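FAD-dependent pyridine nucleotide-disulphide oxidoreductase (PDB 3IWA) probably catalyses FAD-dependent oxidation of NADH or NADPH, passing the electrons to a disulphide or related acceptor. Local coordinates at residues Ile385-Arg397 against Ile449-Leu461. Numbering follows the deposited sequence.
Sequences IMTLQLVVDRPTR and IVNVAGNVADNVL
Leu388, Leu390 and Val392 of strand 386-393 pack on the C-terminal helix 449-461. This is a helix-on-sheet contact in the dimerisation domain of a pyridine nucleotide-disulphide oxidoreductase, where an antiparallel sheet carries helices on one face. The segment axes approach to 9.0 Å. Their N-to-C directions differ by 46°.

The apolar contacts follow the two segments in order. Leu388 CD1 lies 3.9 Å from Ile449 CG2 and also reaches Val450 CG2. Ile449 extends its CG1 branch anti to its backbone N (chi1 -169°), which brings CD1 to Leu388 CG and rests this methyl near the backbone oxygen Met386 O. The methyl Leu390 CD2 lies over the helix backbone, 3.8 Å from the carbonyl oxygen Ala453 O, and touches Ala457 CB as well. Ala453 and Ala457 point their small CB atoms at the strand, where Leu390 meets both and Val392 meets Ala457. Val392 forks over the next turn: CG2 meets Ala457 CB, while CG1 lies 3.6 Å from Leu461 CD1. Helix 409-423 also packs against Leu388, and helix 429-433 against Val392.

Leu461 fits between two arginine chains. Its CD2 meets Arg394 CG at 3.5 Å, and its CD1 lies over one face of the Arg397 guanidinium, offset toward its rim.

The polar contact is a salt bridge between Arg397 and Asp458. Asp458 OD2 forms a second salt bridge, to Arg320 of the second subunit, so this carboxylate links the contact to the dimer interface. A bend at chi3 of Arg397 helps bring its guanidinium to Asp458. The guanidinium and carboxylate planes are 80° apart. Arg397 NH2 is modelled 2.5 Å from Asp458 OD1, a doubtful distance, too short to be taken literally.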
ATOM      1  N   ILE A 385       8.526   7.541 -16.101  1.00 55.25           N
ATOM      2  CA  ILE A 385       8.874   6.115 -16.062  1.00 54.91           C
ATOM      3  C   ILE A 385       8.498   5.354 -14.754  1.00 53.91           C
ATOM      4  O   ILE A 385       8.905   5.744 -13.651  1.00 55.10           O
ATOM      5  CB  ILE A 385      10.381   5.928 -16.282  1.00 55.34           C
ATOM      6  N   MET A 386       7.715   4.281 -14.885  1.00 51.70           N
ATOM      7  CA  MET A 386       7.553   3.291 -13.806  1.00 49.82           C
ATOM      8  C   MET A 386       7.458   1.881 -14.337  1.00 47.78           C
ATOM      9  O   MET A 386       6.649   1.640 -15.183  1.00 46.41           O
ATOM     10  CB  MET A 386       6.312   3.526 -12.923  1.00 49.88           C
ATOM     11  CG  MET A 386       6.426   2.656 -11.620  1.00 49.39           C
ATOM     12  SD  MET A 386       5.110   2.689 -10.433  1.00 46.38           S
ATOM     13  CE  MET A 386       4.993   4.450 -10.198  1.00 48.53           C
ATOM     14  N   THR A 387       8.281   0.976 -13.797  1.00 46.43           N
ATOM     15  CA  THR A 387       8.215  -0.461 -14.057  1.00 45.75           C
ATOM     16  C   THR A 387       7.877  -1.259 -12.800  1.00 44.25           C
ATOM     17  O   THR A 387       8.504  -1.075 -11.758  1.00 44.82           O
ATOM     18  CB  THR A 387       9.561  -1.012 -14.524  1.00 46.13           C
ATOM     19  OG1 THR A 387      10.074  -0.202 -15.584  1.00 48.53           O
ATOM     20  CG2 THR A 387       9.428  -2.468 -14.989  1.00 45.87           C
ATOM     21  N   LEU A 388       6.897  -2.153 -12.930  1.00 42.27           N
ATOM     22  CA  LEU A 388       6.598  -3.184 -11.960  1.00 40.29           C
ATOM     23  C   LEU A 388       6.843  -4.550 -12.564  1.00 38.69           C
ATOM     24  O   LEU A 388       6.515  -4.786 -13.727  1.00 36.49           O
ATOM     25  CB  LEU A 388       5.123  -3.166 -11.557  1.00 39.99           C
ATOM     26  CG  LEU A 388       4.588  -1.991 -10.773  1.00 41.62           C
ATOM     27  CD1 LEU A 388       3.146  -2.324 -10.326  1.00 39.24           C
ATOM     28  CD2 LEU A 388       5.532  -1.657  -9.586  1.00 41.92           C
ATOM     29  N   GLN A 389       7.322  -5.466 -11.727  1.00 36.54           N
ATOM     30  CA  GLN A 389       7.434  -6.852 -12.091  1.00 35.77           C
ATOM     31  C   GLN A 389       6.739  -7.663 -11.007  1.00 35.31           C
ATOM     32  O   GLN A 389       6.917  -7.389  -9.825  1.00 35.94           O
ATOM     33  CB  GLN A 389       8.912  -7.247 -12.256  1.00 36.03           C
ATOM     34  CG  GLN A 389       9.678  -6.440 -13.350  1.00 36.02           C
ATOM     35  CD  GLN A 389      11.103  -6.996 -13.684  1.00 37.98           C
ATOM     36  OE1 GLN A 389      11.684  -6.688 -14.728  1.00 41.61           O
ATOM     37  NE2 GLN A 389      11.643  -7.791 -12.804  1.00 36.21           N
ATOM     38  N   LEU A 390       5.932  -8.635 -11.422  1.00 34.60           N
ATOM     39  CA  LEU A 390       5.084  -9.403 -10.555  1.00 34.61           C
ATOM     40  C   LEU A 390       5.483 -10.836 -10.738  1.00 35.05           C
ATOM     41  O   LEU A 390       5.624 -11.286 -11.882  1.00 35.38           O
ATOM     42  CB  LEU A 390       3.610  -9.213 -10.947  1.00 34.25           C
ATOM     43  CG  LEU A 390       2.495  -9.647  -9.984  1.00 34.19           C
ATOM     44  CD1 LEU A 390       2.438  -8.681  -8.776  1.00 29.10           C
ATOM     45  CD2 LEU A 390       1.066  -9.719 -10.699  1.00 30.52           C
ATOM     46  N   VAL A 391       5.686 -11.549  -9.628  1.00 34.97           N
ATOM     47  CA  VAL A 391       6.182 -12.920  -9.680  1.00 34.27           C
ATOM     48  C   VAL A 391       5.088 -13.846  -9.291  1.00 34.90           C
ATOM     49  O   VAL A 391       4.533 -13.735  -8.221  1.00 35.37           O
ATOM     50  CB  VAL A 391       7.423 -13.134  -8.770  1.00 34.79           C
ATOM     51  CG1 VAL A 391       7.969 -14.492  -8.972  1.00 32.37           C
ATOM     52  CG2 VAL A 391       8.516 -12.101  -9.067  1.00 31.38           C
ATOM     53  N   VAL A 392       4.776 -14.794 -10.167  1.00 36.96           N
ATOM     54  CA  VAL A 392       3.550 -15.584 -10.061  1.00 36.94           C
ATOM     55  C   VAL A 392       3.842 -17.069 -10.167  1.00 38.41           C
ATOM     56  O   VAL A 392       4.581 -17.498 -11.052  1.00 38.75           O
ATOM     57  CB  VAL A 392       2.583 -15.200 -11.205  1.00 37.28           C
ATOM     58  CG1 VAL A 392       1.344 -16.062 -11.168  1.00 37.47           C
ATOM     59  CG2 VAL A 392       2.237 -13.725 -11.135  1.00 32.62           C
ATOM     60  N   ASP A 393       3.238 -17.869  -9.299  1.00 39.58           N
ATOM     61  CA  ASP A 393       3.341 -19.288  -9.434  1.00 41.44           C
ATOM     62  C   ASP A 393       2.320 -19.798 -10.452  1.00 42.83           C
ATOM     63  O   ASP A 393       1.137 -19.622 -10.239  1.00 43.13           O
ATOM     64  CB  ASP A 393       3.061 -19.973  -8.105  1.00 42.44           C
ATOM     65  CG  ASP A 393       3.264 -21.486  -8.177  1.00 41.81           C
ATOM     66  OD1 ASP A 393       4.258 -21.889  -8.805  1.00 42.55           O
ATOM     67  OD2 ASP A 393       2.461 -22.248  -7.599  1.00 44.36           O
ATOM     68  N   ARG A 394       2.763 -20.463 -11.516  1.00 44.26           N
ATOM     69  CA  ARG A 394       1.831 -20.962 -12.550  1.00 45.89           C
ATOM     70  C   ARG A 394       0.667 -21.815 -12.053  1.00 45.72           C
ATOM     71  O   ARG A 394      -0.485 -21.457 -12.273  1.00 46.32           O
ATOM     72  CB  ARG A 394       2.557 -21.702 -13.680  1.00 46.70           C
ATOM     73  CG  ARG A 394       2.913 -20.827 -14.877  1.00 50.43           C
ATOM     74  CD  ARG A 394       3.187 -21.648 -16.156  1.00 54.49           C
ATOM     75  NE  ARG A 394       4.215 -20.984 -16.958  1.00 58.64           N
ATOM     76  CZ  ARG A 394       3.988 -20.108 -17.948  1.00 63.01           C
ATOM     77  NH1 ARG A 394       2.746 -19.778 -18.324  1.00 62.49           N
ATOM     78  NH2 ARG A 394       5.030 -19.563 -18.593  1.00 64.95           N
ATOM     79  N   PRO A 395       0.947 -22.945 -11.394  1.00 45.90           N
ATOM     80  CA  PRO A 395      -0.169 -23.836 -11.029  1.00 45.99           C
ATOM     81  C   PRO A 395      -1.172 -23.357  -9.983  1.00 46.37           C
ATOM     82  O   PRO A 395      -2.321 -23.820  -9.967  1.00 47.18           O
ATOM     83  CB  PRO A 395       0.524 -25.099 -10.493  1.00 46.35           C
ATOM     84  CG  PRO A 395       2.015 -24.814 -10.504  1.00 46.14           C
ATOM     85  CD  PRO A 395       2.249 -23.631 -11.374  1.00 45.74           C
ATOM     86  N   THR A 396      -0.748 -22.506  -9.069  1.00 46.12           N
ATOM     87  CA  THR A 396      -1.651 -22.022  -8.010  1.00 45.34           C
ATOM     88  C   THR A 396      -2.210 -20.642  -8.344  1.00 44.61           C
ATOM     89  O   THR A 396      -3.185 -20.211  -7.761  1.00 44.68           O
ATOM     90  CB  THR A 396      -0.889 -21.890  -6.706  1.00 45.33           C
ATOM     91  OG1 THR A 396       0.220 -20.993  -6.908  1.00 45.40           O
ATOM     92  CG2 THR A 396      -0.383 -23.278  -6.245  1.00 44.77           C
ATOM     93  N   ARG A 397      -1.550 -19.964  -9.274  1.00 43.45           N
ATOM     94  CA  ARG A 397      -1.769 -18.562  -9.554  1.00 42.95           C
ATOM     95  C   ARG A 397      -1.403 -17.658  -8.352  1.00 41.42           C
ATOM     96  O   ARG A 397      -1.863 -16.544  -8.277  1.00 41.37           O
ATOM     97  CB  ARG A 397      -3.213 -18.310 -10.015  1.00 42.69           C
ATOM     98  CG  ARG A 397      -3.636 -19.110 -11.230  1.00 45.34           C
ATOM     99  CD  ARG A 397      -5.151 -18.905 -11.567  1.00 46.21           C
ATOM    100  NE  ARG A 397      -5.431 -17.610 -12.201  1.00 44.73           N
ATOM    101  CZ  ARG A 397      -5.280 -17.338 -13.502  1.00 47.77           C
ATOM    102  NH1 ARG A 397      -4.825 -18.255 -14.369  1.00 51.05           N
ATOM    103  NH2 ARG A 397      -5.572 -16.133 -13.962  1.00 46.73           N
ATOM    104  N   ILE A 449      -1.638   0.776 -12.179  1.00 41.92           N
ATOM    105  CA  ILE A 449      -0.631  -0.134 -12.672  1.00 40.72           C
ATOM    106  C   ILE A 449      -0.583  -1.448 -11.930  1.00 39.32           C
ATOM    107  O   ILE A 449      -0.306  -2.467 -12.530  1.00 38.78           O
ATOM    108  CB  ILE A 449       0.762   0.544 -12.778  1.00 41.26           C
ATOM    109  CG1 ILE A 449       1.718  -0.383 -13.554  1.00 41.61           C
ATOM    110  CG2 ILE A 449       1.286   0.948 -11.421  1.00 40.31           C
ATOM    111  CD1 ILE A 449       3.108   0.157 -13.747  1.00 41.68           C
ATOM    112  N   VAL A 450      -0.938  -1.458 -10.649  1.00 38.25           N
ATOM    113  CA  VAL A 450      -0.979  -2.699  -9.893  1.00 37.01           C
ATOM    114  C   VAL A 450      -2.043  -3.654 -10.441  1.00 36.79           C
ATOM    115  O   VAL A 450      -1.796  -4.853 -10.563  1.00 36.06           O
ATOM    116  CB  VAL A 450      -1.262  -2.453  -8.395  1.00 36.81           C
ATOM    117  CG1 VAL A 450      -1.719  -3.733  -7.724  1.00 35.45           C
ATOM    118  CG2 VAL A 450      -0.018  -1.923  -7.713  1.00 37.66           C
ATOM    119  N   ASN A 451      -3.234  -3.122 -10.712  1.00 36.02           N
ATOM    120  CA  ASN A 451      -4.306  -3.900 -11.322  1.00 36.68           C
ATOM    121  C   ASN A 451      -3.876  -4.356 -12.724  1.00 36.28           C
ATOM    122  O   ASN A 451      -4.115  -5.474 -13.125  1.00 34.93           O
ATOM    123  CB  ASN A 451      -5.611  -3.074 -11.447  1.00 37.15           C
ATOM    124  CG  ASN A 451      -6.224  -2.659 -10.097  1.00 37.81           C
ATOM    125  OD1 ASN A 451      -6.704  -1.545  -9.971  1.00 41.12           O
ATOM    126  ND2 ASN A 451      -6.231  -3.558  -9.113  1.00 38.06           N
ATOM    127  N   VAL A 452      -3.242  -3.467 -13.474  1.00 37.05           N
ATOM    128  CA  VAL A 452      -2.794  -3.809 -14.824  1.00 37.97           C
ATOM    129  C   VAL A 452      -1.807  -4.981 -14.738  1.00 38.56           C
ATOM    130  O   VAL A 452      -1.903  -5.898 -15.514  1.00 40.27           O
ATOM    131  CB  VAL A 452      -2.216  -2.574 -15.550  1.00 38.17           C
ATOM    132  CG1 VAL A 452      -1.537  -2.957 -16.930  1.00 36.95           C
ATOM    133  CG2 VAL A 452      -3.332  -1.502 -15.728  1.00 36.88           C
ATOM    134  N   ALA A 453      -0.928  -5.002 -13.743  1.00 38.48           N
ATOM    135  CA  ALA A 453       0.016  -6.114 -13.613  1.00 38.04           C
ATOM    136  C   ALA A 453      -0.728  -7.419 -13.394  1.00 37.95           C
ATOM    137  O   ALA A 453      -0.342  -8.442 -13.942  1.00 38.45           O
ATOM    138  CB  ALA A 453       1.023  -5.869 -12.480  1.00 37.56           C
ATOM    139  N   GLY A 454      -1.771  -7.395 -12.568  1.00 37.86           N
ATOM    140  CA  GLY A 454      -2.600  -8.587 -12.346  1.00 37.65           C
ATOM    141  C   GLY A 454      -3.336  -9.062 -13.609  1.00 37.81           C
ATOM    142  O   GLY A 454      -3.479 -10.248 -13.836  1.00 36.85           O
ATOM    143  N   ASN A 455      -3.772  -8.127 -14.442  1.00 37.88           N
ATOM    144  CA  ASN A 455      -4.450  -8.473 -15.702  1.00 38.52           C
ATOM    145  C   ASN A 455      -3.476  -9.085 -16.732  1.00 39.08           C
ATOM    146  O   ASN A 455      -3.787 -10.119 -17.334  1.00 38.44           O
ATOM    147  CB  ASN A 455      -5.154  -7.242 -16.288  1.00 37.90           C
ATOM    148  CG  ASN A 455      -6.291  -6.701 -15.367  1.00 36.66           C
ATOM    149  OD1 ASN A 455      -6.728  -7.334 -14.393  1.00 34.69           O
ATOM    150  ND2 ASN A 455      -6.751  -5.537 -15.700  1.00 34.02           N
ATOM    151  N   VAL A 456      -2.304  -8.466 -16.898  1.00 39.53           N
ATOM    152  CA  VAL A 456      -1.258  -9.025 -17.747  1.00 40.64           C
ATOM    153  C   VAL A 456      -0.807 -10.414 -17.294  1.00 42.09           C
ATOM    154  O   VAL A 456      -0.650 -11.309 -18.112  1.00 43.33           O
ATOM    155  CB  VAL A 456      -0.041  -8.111 -17.873  1.00 41.14           C
ATOM    156  CG1 VAL A 456       1.043  -8.815 -18.682  1.00 40.96           C
ATOM    157  CG2 VAL A 456      -0.424  -6.783 -18.497  1.00 38.75           C
ATOM    158  N   ALA A 457      -0.684 -10.633 -15.990  1.00 43.19           N
ATOM    159  CA  ALA A 457      -0.329 -11.954 -15.465  1.00 43.74           C
ATOM    160  C   ALA A 457      -1.410 -13.041 -15.680  1.00 44.94           C
ATOM    161  O   ALA A 457      -1.117 -14.225 -15.902  1.00 45.05           O
ATOM    162  CB  ALA A 457      -0.012 -11.826 -13.982  1.00 43.24           C
ATOM    163  N   ASP A 458      -2.669 -12.660 -15.517  1.00 46.19           N
ATOM    164  CA  ASP A 458      -3.781 -13.558 -15.817  1.00 47.00           C
ATOM    165  C   ASP A 458      -3.776 -13.874 -17.326  1.00 47.22           C
ATOM    166  O   ASP A 458      -3.990 -15.012 -17.716  1.00 46.59           O
ATOM    167  CB  ASP A 458      -5.099 -12.919 -15.375  1.00 47.62           C
ATOM    168  CG  ASP A 458      -6.327 -13.658 -15.880  1.00 47.63           C
ATOM    169  OD1 ASP A 458      -6.349 -14.894 -15.964  1.00 48.92           O
ATOM    170  OD2 ASP A 458      -7.302 -12.972 -16.158  1.00 50.40           O
ATOM    171  N   ASN A 459      -3.498 -12.863 -18.146  1.00 47.95           N
ATOM    172  CA  ASN A 459      -3.299 -13.065 -19.580  1.00 49.12           C
ATOM    173  C   ASN A 459      -2.069 -13.952 -19.934  1.00 50.93           C
ATOM    174  O   ASN A 459      -2.176 -14.899 -20.744  1.00 50.69           O
ATOM    175  CB  ASN A 459      -3.201 -11.707 -20.303  1.00 48.69           C
ATOM    176  CG  ASN A 459      -4.532 -10.969 -20.347  1.00 46.60           C
ATOM    177  OD1 ASN A 459      -5.577 -11.525 -20.019  1.00 41.22           O
ATOM    178  ND2 ASN A 459      -4.484  -9.706 -20.713  1.00 44.99           N
ATOM    179  N   VAL A 460      -0.903 -13.653 -19.341  1.00 52.51           N
ATOM    180  CA  VAL A 460       0.279 -14.503 -19.575  1.00 52.91           C
ATOM    181  C   VAL A 460      -0.044 -15.940 -19.162  1.00 53.67           C
ATOM    182  O   VAL A 460       0.204 -16.848 -19.928  1.00 54.56           O
ATOM    183  CB  VAL A 460       1.560 -13.996 -18.891  1.00 53.01           C
ATOM    184  CG1 VAL A 460       2.660 -15.089 -18.930  1.00 53.22           C
ATOM    185  CG2 VAL A 460       2.040 -12.728 -19.539  1.00 50.68           C
ATOM    186  N   LEU A 461      -0.658 -16.159 -18.008  1.00 54.42           N
ATOM    187  CA  LEU A 461      -1.018 -17.540 -17.602  1.00 55.38           C
ATOM    188  C   LEU A 461      -2.096 -18.270 -18.456  1.00 56.69           C
ATOM    189  O   LEU A 461      -2.259 -19.491 -18.352  1.00 56.87           O
ATOM    190  CB  LEU A 461      -1.441 -17.583 -16.120  1.00 55.24           C
ATOM    191  CG  LEU A 461      -0.422 -17.202 -15.019  1.00 55.40           C
ATOM    192  CD1 LEU A 461      -1.048 -17.278 -13.625  1.00 52.12           C
ATOM    193  CD2 LEU A 461       0.813 -18.073 -15.081  1.00 55.73           C
TER